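Local coordinates for TLR1789 protein (Thermosynechococcus elongatus, PDB 2X8X) that probably helps insert beta-barrel proteins into the cyanobacterial outer membrane as an Omp85-family protein, this chain being its periplasmic POTRA region, at residues V188-Q192 and K193-A197; I27-R30 and P31-T35. One frame throughout, in Å; residues are numbered along the deposited sequence.

Interaction 2 (27-35) comes first along the chain and interaction 1 (188-197) follows much later, with no overlap. Their centres lie 59 Å apart, their nearest atoms about 44 Å, and they fall on opposite sides of the chain's centre. No sheet is shared: strand 34-35 of interaction 2 edges the sheet of the first POTRA repeat, whereas helix 192-205 of interaction 1 packs on the sheet built from strands 154-161, 208-217 and 224-232 in the third. Each is a local contact within its own continuous stretch, a type II turn in interaction 2 and a helix N-cap in interaction 1, so each belongs to a different repeat of an elongated three-repeat chain.

Interaction 1. Residues V188-Q192 and K193-A197; sequences VVLNQ and KTVQA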
loop_
_atom_site.group_PDB
_atom_site.type_symbol
_atom_site.label_atom_id
_atom_site.label_comp_id
_atom_site.label_asym_id
_atom_site.label_seq_id
_atom_site.Cartn_x
_atom_site.Cartn_y
_atom_site.Cartn_z
ATOM N N VAL A 188 7.786 -20.694 -0.304
ATOM C CA VAL A 188 8.697 -19.622 0.131
ATOM C C VAL A 188 8.141 -18.348 -0.516
ATOM O O VAL A 188 7.352 -18.432 -1.477
ATOM C CB VAL A 188 10.157 -19.818 -0.340
ATOM C CG1 VAL A 188 10.663 -21.197 0.081
ATOM C CG2 VAL A 188 10.251 -19.654 -1.902
ATOM N N VAL A 189 8.512 -17.183 0.023
ATOM C CA VAL A 189 8.207 -15.910 -0.595
ATOM C C VAL A 189 9.365 -15.622 -1.585
ATOM O O VAL A 189 10.527 -15.615 -1.217
ATOM C CB VAL A 189 8.233 -14.763 0.458
ATOM C CG1 VAL A 189 7.934 -13.459 -0.181
ATOM C CG2 VAL A 189 7.286 -15.054 1.619
ATOM N N LEU A 190 9.020 -15.394 -2.827
ATOM C CA LEU A 190 10.018 -15.120 -3.894
ATOM C C LEU A 190 11.029 -14.016 -3.518
ATOM O O LEU A 190 10.651 -12.880 -3.142
ATOM C CB LEU A 190 9.256 -14.787 -5.204
ATOM C CG LEU A 190 10.110 -14.634 -6.480
ATOM C CD1 LEU A 190 10.628 -16.023 -6.811
ATOM C CD2 LEU A 190 9.248 -14.154 -7.630
ATOM N N ASN A 191 12.328 -14.338 -3.616
ATOM C CA ASN A 191 13.342 -13.358 -3.298
ATOM C C ASN A 191 14.366 -13.334 -4.408
ATOM O O ASN A 191 14.863 -14.363 -4.789
ATOM C CB ASN A 191 14.033 -13.718 -2.014
ATOM C CG ASN A 191 14.965 -12.649 -1.563
ATOM O OD1 ASN A 191 15.955 -12.335 -2.228
ATOM N ND2 ASN A 191 14.640 -12.048 -0.434
ATOM N N GLN A 192 14.668 -12.149 -4.915
ATOM C CA GLN A 192 15.442 -12.033 -6.162
ATOM C C GLN A 192 16.891 -12.455 -5.959
ATOM O O GLN A 192 17.547 -12.894 -6.927
ATOM C CB GLN A 192 15.285 -10.609 -6.735
ATOM C CG GLN A 192 16.122 -10.309 -7.926
ATOM C CD GLN A 192 17.178 -9.290 -7.567
ATOM O OE1 GLN A 192 16.852 -8.230 -6.971
ATOM N NE2 GLN A 192 18.450 -9.587 -7.907
ATOM N N LYS A 193 17.353 -12.369 -4.705
ATOM C CA LYS A 193 18.695 -12.779 -4.269
ATOM C C LYS A 193 18.812 -14.290 -4.327
ATOM O O LYS A 193 19.824 -14.837 -4.781
ATOM C CB LYS A 193 18.925 -12.349 -2.807
ATOM C CG LYS A 193 19.770 -11.129 -2.583
ATOM C CD LYS A 193 19.371 -9.972 -3.501
ATOM C CE LYS A 193 20.598 -9.449 -4.260
ATOM N NZ LYS A 193 20.566 -7.965 -4.188
ATOM N N THR A 194 17.780 -14.952 -3.806
ATOM C CA THR A 194 17.731 -16.429 -3.807
ATOM C C THR A 194 17.555 -16.961 -5.217
ATOM O O THR A 194 18.236 -17.926 -5.558
ATOM C CB THR A 194 16.585 -17.036 -2.939
ATOM O OG1 THR A 194 16.416 -16.265 -1.753
ATOM C CG2 THR A 194 16.911 -18.524 -2.596
ATOM N N VAL A 195 16.675 -16.343 -6.026
ATOM C CA VAL A 195 16.576 -16.733 -7.440
ATOM C C VAL A 195 17.920 -16.681 -8.207
ATOM O O VAL A 195 18.295 -17.634 -8.921
ATOM C CB VAL A 195 15.504 -15.945 -8.242
ATOM C CG1 VAL A 195 15.528 -16.391 -9.689
ATOM C CG2 VAL A 195 14.106 -16.134 -7.649
ATOM N N GLN A 196 18.635 -15.578 -8.031
ATOM C CA GLN A 196 19.981 -15.393 -8.569
ATOM C C GLN A 196 20.921 -16.479 -8.199
ATOM O O GLN A 196 21.604 -16.998 -9.087
ATOM C CB GLN A 196 20.649 -14.146 -8.008
ATOM C CG GLN A 196 19.915 -12.915 -8.212
ATOM C CD GLN A 196 19.843 -12.528 -9.627
ATOM O OE1 GLN A 196 19.185 -13.193 -10.444
ATOM N NE2 GLN A 196 20.505 -11.405 -9.953
ATOM N N ALA A 197 21.019 -16.714 -6.887
ATOM C CA ALA A 197 21.855 -17.747 -6.320
ATOM C C ALA A 197 21.522 -19.128 -6.886
ATOM O O ALA A 197 22.422 -19.952 -7.190
ATOM C CB ALA A 197 21.731 -17.726 -4.770
HETATM O O HOH W 1 13.530 -17.356 -1.080
#
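An N-cap opens helix 192-205: Asn191, the residue just before the helix, reaches forward with its side chain to accept from the backbone of Lys193. Its OD1 lies 2.8 Å from Lys193 N, and the donor approaches in the carbonyl plane, although the N-H points somewhat off line at 144°. The torsion chi1 of -173° sets CG beside the carbonyl carbon of Asn191, on the side where the first turn begins. The same amide oxygen lies alongside Lys193 CB, so it fits closely against the start of the helix. The Asn191 backbone carbonyl begins the helical ladder, taking Val195 N at 3.0 Å in a nearly straight bond of 173°. Leu190 and Val195 add an apolar contact: Leu190 CD1 touches Val195 CG2 at 3.6 Å, the two side chains meeting at a slant. Thr194 OG1 lies 3.5 Å from Asn191 CB and contacts a water at 3.2 Å, which also reaches Val189 O through a weak bond. The other end of the Asn191 amide is held too, since ND2 donates to Asn126 O, and the cap thereby ties the helix start to the preceding repeat. Leu190 rests on Val154 of strand 154-161 and Leu215 of strand 208-217, while Val195 faces Val213 of the latter strand, seating the first helical turn on the sheet.

Interaction 2. Residues I27-R30 and P31-T35; sequences ISTR and PGSTT
Ser33 folds back on Arg30 across a type II beta turn, and the tight part of this contact is a double grip on a single carbonyl oxygen. Arg30 O accepts from Ser33 N at 3.2 Å, the bond that closes the turn, and from Ser33 OG at 3.1 Å. The two donors use different directions: the hydroxyl is tilted only 16° from the carbonyl plane, whereas the amide sits above it, 50° out. With chi1 at 90°, Ser33 swings OG over the inside of the turn, where it also comes 3.3 Å from Arg30 N. At the outer corner, Pro31 and Gly32 make the bend; the positive phi of Gly32 leaves no room for a side chain beside the preceding carbonyl, and both residues are exposed to solvent. The contact is looser toward the strand: Thr29 CG2 is 4.0 Å from Ser33 OG, and Thr29 OG1 and Thr35 OG1 are 3.9 Å apart, their side chains crossing at about a right angle. The Thr29 hydroxyl hydrogen-bonds Asp43 OD2 of helix 37-48. The Arg30 side chain bends back toward helix 17-26, where NH1 bonds to Tyr24 O. Beyond the turn, Ser33 and Thr35 pair through their backbones with Ile7 and Val5 of strand 5-13, while Thr29 and Thr35 both pack on Leu40 of helix 37-48, joining the turn to strand and helix alike.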
loop_
_atom_site.group_PDB
_atom_site.type_symbol
_atom_site.label_atom_id
_atom_site.label_comp_id
_atom_site.label_asym_id
_atom_site.label_seq_id
_atom_site.Cartn_x
_atom_site.Cartn_y
_atom_site.Cartn_z
ATOM N N ILE A 27 -8.192 27.257 6.038
ATOM C CA ILE A 27 -9.303 27.859 5.270
ATOM C C ILE A 27 -8.996 29.334 5.002
ATOM O O ILE A 27 -8.156 29.933 5.691
ATOM C CB ILE A 27 -10.669 27.739 6.000
ATOM C CG1 ILE A 27 -10.664 28.629 7.254
ATOM C CG2 ILE A 27 -11.029 26.198 6.204
ATOM C CD1 ILE A 27 -11.800 28.424 8.283
ATOM N N SER A 28 -9.639 29.918 4.001
ATOM C CA SER A 28 -9.411 31.324 3.784
ATOM C C SER A 28 -10.588 32.141 4.294
ATOM O O SER A 28 -10.466 33.340 4.430
ATOM C CB SER A 28 -9.117 31.614 2.303
ATOM O OG SER A 28 -10.227 31.153 1.513
ATOM N N THR A 29 -11.733 31.500 4.539
ATOM C CA THR A 29 -12.928 32.226 4.972
ATOM C C THR A 29 -12.783 32.635 6.445
ATOM O O THR A 29 -12.530 31.791 7.341
ATOM C CB THR A 29 -14.248 31.432 4.691
ATOM O OG1 THR A 29 -14.286 31.013 3.302
ATOM C CG2 THR A 29 -15.448 32.332 4.972
ATOM N N ARG A 30 -12.897 33.944 6.657
ATOM C CA ARG A 30 -12.803 34.623 7.951
ATOM C C ARG A 30 -14.073 35.460 8.197
ATOM O O ARG A 30 -14.777 35.802 7.258
ATOM C CB ARG A 30 -11.598 35.610 7.995
ATOM C CG ARG A 30 -10.195 35.072 7.539
ATOM C CD ARG A 30 -9.573 34.129 8.580
ATOM N NE ARG A 30 -8.449 33.343 8.037
ATOM C CZ ARG A 30 -8.164 32.070 8.362
ATOM N NH1 ARG A 30 -8.939 31.390 9.236
ATOM N NH2 ARG A 30 -7.099 31.465 7.790
ATOM N N PRO A 31 -14.341 35.793 9.479
ATOM C CA PRO A 31 -15.331 36.834 9.807
ATOM C C PRO A 31 -14.841 38.125 9.172
ATOM O O PRO A 31 -13.659 38.472 9.314
ATOM C CB PRO A 31 -15.260 36.942 11.348
ATOM C CG PRO A 31 -14.506 35.669 11.807
ATOM C CD PRO A 31 -13.584 35.358 10.680
ATOM N N GLY A 32 -15.727 38.785 8.435
ATOM C CA GLY A 32 -15.403 40.052 7.777
ATOM C C GLY A 32 -15.034 39.910 6.311
ATOM O O GLY A 32 -14.852 40.928 5.616
ATOM N N SER A 33 -14.934 38.656 5.839
ATOM C CA SER A 33 -14.509 38.380 4.474
ATOM C C SER A 33 -15.734 38.108 3.606
ATOM O O SER A 33 -16.782 37.696 4.118
ATOM C CB SER A 33 -13.451 37.253 4.423
ATOM O OG SER A 33 -14.051 35.981 4.279
ATOM N N THR A 34 -15.617 38.415 2.313
ATOM C CA THR A 34 -16.641 38.129 1.305
ATOM C C THR A 34 -16.300 36.817 0.592
ATOM O O THR A 34 -15.200 36.670 0.082
ATOM C CB THR A 34 -16.647 39.278 0.256
ATOM O OG1 THR A 34 -16.967 40.549 0.884
ATOM C CG2 THR A 34 -17.616 39.013 -0.902
ATOM N N THR A 35 -17.227 35.874 0.540
ATOM C CA THR A 35 -16.975 34.600 -0.117
ATOM C C THR A 35 -18.032 34.232 -1.206
ATOM O O THR A 35 -19.131 34.832 -1.268
ATOM C CB THR A 35 -16.791 33.471 0.942
ATOM O OG1 THR A 35 -16.392 32.259 0.299
ATOM C CG2 THR A 35 -18.103 33.165 1.714
#